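Local coordinates for protein minor fimbrium tip subunit Mfa3 (Porphyromonas gingivalis ATCC 33277, PDB 5NF4) that forms part of the tip of the minor fimbriae, surface filaments through which the bacterium builds biofilm and adheres to host cells and other oral bacteria, at residues A[205-210]-A[247-252]; A[276-281]-A[328-333]. One frame throughout, in Å; residues are numbered along the deposited sequence.

Contact 1: A[205-210]-A[247-252]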
loop_
_atom_site.group_PDB
_atom_site.type_symbol
_atom_site.label_atom_id
_atom_site.label_comp_id
_atom_site.label_asym_id
_atom_site.label_seq_id
_atom_site.Cartn_x
_atom_site.Cartn_y
_atom_site.Cartn_z
ATOM N N GLU A 205 6.586 15.233 22.509
ATOM C CA GLU A 205 6.433 15.893 23.778
ATOM C C GLU A 205 4.984 15.760 24.265
ATOM O O GLU A 205 4.060 15.799 23.453
ATOM C CB GLU A 205 6.885 17.350 23.612
ATOM C CG GLU A 205 6.259 18.394 24.443
ATOM C CD GLU A 205 6.899 19.755 24.166
ATOM O OE1 GLU A 205 7.872 19.817 23.364
ATOM O OE2 GLU A 205 6.424 20.751 24.740
ATOM N N GLY A 206 4.823 15.577 25.582
ATOM C CA GLY A 206 3.516 15.540 26.222
ATOM C C GLY A 206 2.756 14.224 26.128
ATOM O O GLY A 206 1.522 14.206 26.230
ATOM N N VAL A 207 3.477 13.120 25.943
ATOM C CA VAL A 207 2.845 11.811 25.825
ATOM C C VAL A 207 2.103 11.437 27.132
ATOM O O VAL A 207 1.198 10.601 27.121
ATOM C CB VAL A 207 3.883 10.713 25.452
ATOM C CG1 VAL A 207 4.806 10.382 26.612
ATOM C CG2 VAL A 207 3.183 9.464 24.944
ATOM N N GLU A 208 2.471 12.083 28.232
ATOM C CA GLU A 208 1.773 11.901 29.514
ATOM C C GLU A 208 0.282 12.288 29.442
ATOM O O GLU A 208 -0.511 11.905 30.312
ATOM C CB GLU A 208 2.432 12.733 30.607
ATOM C CG GLU A 208 3.832 12.296 30.971
ATOM C CD GLU A 208 4.842 12.604 29.890
ATOM O OE1 GLU A 208 4.592 13.545 29.098
ATOM O OE2 GLU A 208 5.865 11.887 29.826
ATOM N N ASN A 209 -0.070 13.103 28.454
ATOM C CA ASN A 209 -1.422 13.640 28.344
ATOM C C ASN A 209 -2.282 12.794 27.434
ATOM O O ASN A 209 -3.457 13.085 27.263
ATOM C CB ASN A 209 -1.421 15.068 27.796
ATOM C CG ASN A 209 -0.693 16.057 28.690
ATOM O OD1 ASN A 209 -0.783 16.009 29.922
ATOM N ND2 ASN A 209 0.020 16.987 28.061
ATOM N N LEU A 210 -1.691 11.766 26.830
ATOM C CA LEU A 210 -2.353 11.038 25.751
ATOM C C LEU A 210 -3.111 9.846 26.291
ATOM O O LEU A 210 -2.563 9.062 27.048
ATOM C CB LEU A 210 -1.337 10.563 24.702
ATOM C CG LEU A 210 -1.857 9.748 23.507
ATOM C CD1 LEU A 210 -2.743 10.599 22.591
ATOM C CD2 LEU A 210 -0.694 9.140 22.708
ATOM N N ASN A 247 7.422 6.267 22.104
ATOM C CA ASN A 247 6.372 7.268 21.888
ATOM C C ASN A 247 5.904 7.280 20.443
ATOM O O ASN A 247 5.418 8.295 19.914
ATOM C CB ASN A 247 6.882 8.641 22.328
ATOM C CG ASN A 247 7.129 8.700 23.812
ATOM O OD1 ASN A 247 6.517 7.950 24.569
ATOM N ND2 ASN A 247 8.039 9.581 24.247
ATOM N N GLN A 248 6.024 6.107 19.825
ATOM C CA GLN A 248 5.595 5.884 18.468
ATOM C C GLN A 248 4.369 4.961 18.413
ATOM O O GLN A 248 4.373 3.897 19.022
ATOM C CB GLN A 248 6.730 5.277 17.652
ATOM C CG GLN A 248 6.316 4.929 16.219
ATOM C CD GLN A 248 7.435 4.227 15.459
ATOM O OE1 GLN A 248 8.154 3.385 16.013
ATOM N NE2 GLN A 248 7.600 4.584 14.200
ATOM N N TRP A 249 3.343 5.408 17.686
ATOM C CA TRP A 249 2.131 4.624 17.391
ATOM C C TRP A 249 1.986 4.336 15.892
ATOM O O TRP A 249 2.170 5.220 15.050
ATOM C CB TRP A 249 0.871 5.358 17.887
ATOM C CG TRP A 249 0.599 5.163 19.380
ATOM C CD1 TRP A 249 -0.323 4.307 19.938
ATOM C CD2 TRP A 249 1.244 5.822 20.485
ATOM N NE1 TRP A 249 -0.287 4.391 21.308
ATOM C CE2 TRP A 249 0.668 5.309 21.675
ATOM C CE3 TRP A 249 2.254 6.785 20.586
ATOM C CZ2 TRP A 249 1.051 5.739 22.938
ATOM C CZ3 TRP A 249 2.651 7.206 21.852
ATOM C CH2 TRP A 249 2.048 6.680 23.015
ATOM N N LEU A 250 1.582 3.114 15.552
ATOM C CA LEU A 250 1.483 2.727 14.137
ATOM C C LEU A 250 0.123 2.181 13.767
ATOM O O LEU A 250 -0.541 1.528 14.579
ATOM C CB LEU A 250 2.532 1.657 13.786
ATOM C CG LEU A 250 4.001 2.027 13.912
ATOM C CD1 LEU A 250 4.843 0.791 13.570
ATOM C CD2 LEU A 250 4.365 3.209 12.999
ATOM N N GLY A 251 -0.247 2.436 12.521
ATOM C CA GLY A 251 -1.328 1.728 11.869
ATOM C C GLY A 251 -1.117 1.673 10.360
ATOM O O GLY A 251 -0.163 2.249 9.801
ATOM N N TYR A 252 -2.022 0.984 9.687
ATOM C CA TYR A 252 -1.964 0.867 8.233
ATOM C C TYR A 252 -3.351 0.982 7.648
ATOM O O TYR A 252 -4.336 0.683 8.305
ATOM C CB TYR A 252 -1.330 -0.475 7.807
ATOM C CG TYR A 252 -0.026 -0.771 8.493
ATOM C CD1 TYR A 252 0.007 -1.371 9.746
ATOM C CD2 TYR A 252 1.185 -0.431 7.907
ATOM C CE1 TYR A 252 1.194 -1.642 10.364
ATOM C CE2 TYR A 252 2.370 -0.712 8.531
ATOM C CZ TYR A 252 2.368 -1.303 9.764
ATOM O OH TYR A 252 3.544 -1.574 10.421
#
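Val207 and Asn247 form the nearest CA pair, 7.0 Å apart, where a 3-10 turn at 207-209 faces the start of the strand that begins at Gln248. The turn is closed by backbone hydrogen bonds from Asn209 N to Gly206 O and from Leu210 N to Val207 O, and no hydrogen bond crosses between 205-210 and 247-252, so side chains alone join them. Both methyls of Val207 lie against Asn247 OD1, CG1 at 3.6 Å. A chi1 of 72° puts Val207 CG2 anti to the backbone N, where it also reaches the indole edge, 3.6 Å from Trp249 CH2. Leu210 and Trp249 point at each other from opposite directions, and Leu210 CD2 lies over one face of the indole, 3.8 Å from the centroid of the six-membered ring and 17° off its normal, a CH-pi contact. Asn247 OD1 has a weak hydrogen bond to Arg242 as well as its methyl neighbours, and Trp249 also touches Ile203 and Leu240. Glu205 and Asn209 have backbone hydrogen bonds to Thr332 and Arg283, but between 205-210 and 247-252 the attraction is van der Waals and CH-pi.

Contact 2: A[276-281]-A[328-333]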
loop_
_atom_site.group_PDB
_atom_site.type_symbol
_atom_site.label_atom_id
_atom_site.label_comp_id
_atom_site.label_asym_id
_atom_site.label_seq_id
_atom_site.Cartn_x
_atom_site.Cartn_y
_atom_site.Cartn_z
ATOM N N ASN A 276 -9.396 10.286 5.314
ATOM C CA ASN A 276 -8.798 9.601 6.452
ATOM C C ASN A 276 -8.282 10.601 7.472
ATOM O O ASN A 276 -7.683 11.605 7.107
ATOM C CB ASN A 276 -7.630 8.717 6.006
ATOM C CG ASN A 276 -8.054 7.538 5.163
ATOM O OD1 ASN A 276 -9.011 7.583 4.351
ATOM N ND2 ASN A 276 -7.353 6.468 5.358
ATOM N N PHE A 277 -8.517 10.356 8.756
ATOM C CA PHE A 277 -7.927 11.213 9.765
ATOM C C PHE A 277 -7.628 10.401 10.995
ATOM O O PHE A 277 -8.191 9.315 11.169
ATOM C CB PHE A 277 -8.864 12.386 10.123
ATOM C CG PHE A 277 -10.159 11.976 10.798
ATOM C CD1 PHE A 277 -11.252 11.553 10.042
ATOM C CD2 PHE A 277 -10.315 12.076 12.188
ATOM C CE1 PHE A 277 -12.467 11.205 10.656
ATOM C CE2 PHE A 277 -11.500 11.737 12.781
ATOM C CZ PHE A 277 -12.588 11.317 12.029
ATOM N N PHE A 278 -6.739 10.913 11.843
ATOM C CA PHE A 278 -6.549 10.274 13.128
ATOM C C PHE A 278 -7.011 11.227 14.212
ATOM O O PHE A 278 -6.945 12.453 14.082
ATOM C CB PHE A 278 -5.107 9.769 13.357
ATOM C CG PHE A 278 -4.024 10.817 13.355
ATOM C CD1 PHE A 278 -3.588 11.383 14.537
ATOM C CD2 PHE A 278 -3.362 11.154 12.181
ATOM C CE1 PHE A 278 -2.540 12.313 14.549
ATOM C CE2 PHE A 278 -2.318 12.089 12.195
ATOM C CZ PHE A 278 -1.908 12.659 13.370
ATOM N N ARG A 279 -7.593 10.610 15.223
ATOM C CA ARG A 279 -8.160 11.308 16.368
ATOM C C ARG A 279 -7.324 11.084 17.614
ATOM O O ARG A 279 -7.131 9.946 18.041
ATOM C CB ARG A 279 -9.582 10.820 16.571
ATOM C CG ARG A 279 -10.196 11.259 17.868
ATOM C CD ARG A 279 -11.665 10.901 17.891
ATOM N NE ARG A 279 -12.431 11.731 16.968
ATOM C CZ ARG A 279 -13.454 11.307 16.228
ATOM N NH1 ARG A 279 -13.843 10.035 16.263
ATOM N NH2 ARG A 279 -14.087 12.171 15.436
ATOM N N LEU A 280 -6.832 12.175 18.203
ATOM C CA LEU A 280 -6.075 12.105 19.440
ATOM C C LEU A 280 -6.971 12.506 20.549
ATOM O O LEU A 280 -7.524 13.597 20.514
ATOM C CB LEU A 280 -4.879 13.047 19.425
ATOM C CG LEU A 280 -3.898 12.957 18.270
ATOM C CD1 LEU A 280 -3.011 14.168 18.372
ATOM C CD2 LEU A 280 -3.095 11.692 18.379
ATOM N N THR A 281 -7.081 11.635 21.544
ATOM C CA THR A 281 -7.824 11.928 22.748
ATOM C C THR A 281 -6.891 12.016 23.928
ATOM O O THR A 281 -6.092 11.097 24.168
ATOM C CB THR A 281 -8.881 10.861 23.018
ATOM O OG1 THR A 281 -9.763 10.820 21.904
ATOM C CG2 THR A 281 -9.688 11.194 24.270
ATOM N N TYR A 328 3.937 11.631 11.359
ATOM C CA TYR A 328 3.541 12.775 12.165
ATOM C C TYR A 328 4.380 12.868 13.421
ATOM O O TYR A 328 4.700 11.859 14.072
ATOM C CB TYR A 328 2.041 12.683 12.521
ATOM C CG TYR A 328 1.206 12.813 11.282
ATOM C CD1 TYR A 328 0.951 11.709 10.482
ATOM C CD2 TYR A 328 0.724 14.053 10.867
ATOM C CE1 TYR A 328 0.211 11.826 9.327
ATOM C CE2 TYR A 328 -0.012 14.178 9.697
ATOM C CZ TYR A 328 -0.274 13.061 8.944
ATOM O OH TYR A 328 -0.982 13.189 7.776
ATOM N N ARG A 329 4.780 14.099 13.722
ATOM C CA ARG A 329 5.500 14.415 14.940
ATOM C C ARG A 329 4.599 15.383 15.679
ATOM O O ARG A 329 4.311 16.477 15.189
ATOM C CB ARG A 329 6.890 15.002 14.622
ATOM C CG ARG A 329 7.677 14.043 13.731
ATOM C CD ARG A 329 8.947 14.615 13.187
ATOM N NE ARG A 329 8.781 15.690 12.207
ATOM C CZ ARG A 329 8.339 15.543 10.959
ATOM N NH1 ARG A 329 7.933 14.362 10.503
ATOM N NH2 ARG A 329 8.273 16.608 10.172
ATOM N N ILE A 330 4.126 14.946 16.841
ATOM C CA ILE A 330 3.113 15.689 17.599
ATOM C C ILE A 330 3.565 16.106 18.999
ATOM O O ILE A 330 4.155 15.316 19.738
ATOM C CB ILE A 330 1.835 14.851 17.730
ATOM C CG1 ILE A 330 1.303 14.482 16.350
ATOM C CG2 ILE A 330 0.770 15.636 18.565
ATOM C CD1 ILE A 330 0.179 13.514 16.389
ATOM N N LYS A 331 3.294 17.369 19.344
ATOM C CA LYS A 331 3.506 17.891 20.700
ATOM C C LYS A 331 2.144 18.086 21.341
ATOM O O LYS A 331 1.310 18.806 20.801
ATOM C CB LYS A 331 4.266 19.222 20.696
ATOM C CG LYS A 331 5.677 19.155 20.150
ATOM C CD LYS A 331 6.333 20.531 20.162
ATOM C CE LYS A 331 7.727 20.513 19.526
ATOM N NZ LYS A 331 8.408 21.853 19.640
ATOM N N THR A 332 1.925 17.439 22.482
ATOM C CA THR A 332 0.675 17.560 23.230
ATOM C C THR A 332 0.852 18.534 24.380
ATOM O O THR A 332 1.505 18.234 25.381
ATOM C CB THR A 332 0.215 16.212 23.775
ATOM O OG1 THR A 332 0.342 15.229 22.748
ATOM C CG2 THR A 332 -1.223 16.282 24.221
ATOM N N LEU A 333 0.290 19.721 24.212
ATOM C CA LEU A 333 0.376 20.748 25.228
ATOM C C LEU A 333 -0.965 20.786 25.942
ATOM O O LEU A 333 -1.901 20.116 25.512
ATOM C CB LEU A 333 0.749 22.083 24.586
ATOM C CG LEU A 333 1.892 21.919 23.575
ATOM C CD1 LEU A 333 2.210 23.236 22.907
ATOM C CD2 LEU A 333 3.130 21.340 24.271
#
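Phe278 turns the edge of its ring onto the face of Tyr328, a T-shaped pair with centroids 4.9 Å apart and planes at 69°. Its CE2 stands 3.6 Å above the tyrosine plane, over the ring centre. Along another part of the phenylalanine rim, Ile330 CD1 comes near the ring plane and within 3.5 Å of Phe278 CE1. The same methyl meets Leu280 CD1 tip to tip at 3.8 Å, so the end of Ile330 is shared between two residues of 276-281. The chi1 of Phe278, 62°, sets CG between the backbone N and the carbonyl carbon, and from there the ring reaches both Tyr328 and Ile330. Farther out, Tyr328 is fixed at its phenol end by a hydrogen bond between its OH and that of Tyr304, whose ring also meets it edge-to-face, and Tyr341 lies against it too. Strands 277-281 and 328-332 run in similar directions, 27° apart, with axes 10.7 Å from each other, consistent with facing layers of a fimbrillin beta-sandwich whose side chains meet between them. Strand 277-282 is paired with 210-216 and 287-291, strand 324-332 with 180-205 and 337-345, while Tyr304 begins the short helix 304-308 beside the tyrosine.

How the contacts relate
Neither contact has a hydrogen bond between its segments, and both bridge facing parts of the same beta-rich region, their centres about 8 Å apart. Contact 2 is the core one: all four touching residues are buried, and an aromatic pair and aliphatic side chains meet between two strands. Contact 1 lies nearer the surface, with Leu210 its one buried member, and sets a 3-10 turn and the first residue of strand 210-216 against the start of strand 248-254, with a single indole in place of the ring pair. They share neighbouring elements: strand 180-205 pairs with both 248-254 and 324-332, and strand 210-216 pairs with 277-282. A direct join is the probable hydrogen bond between Glu205 O and Thr332 N.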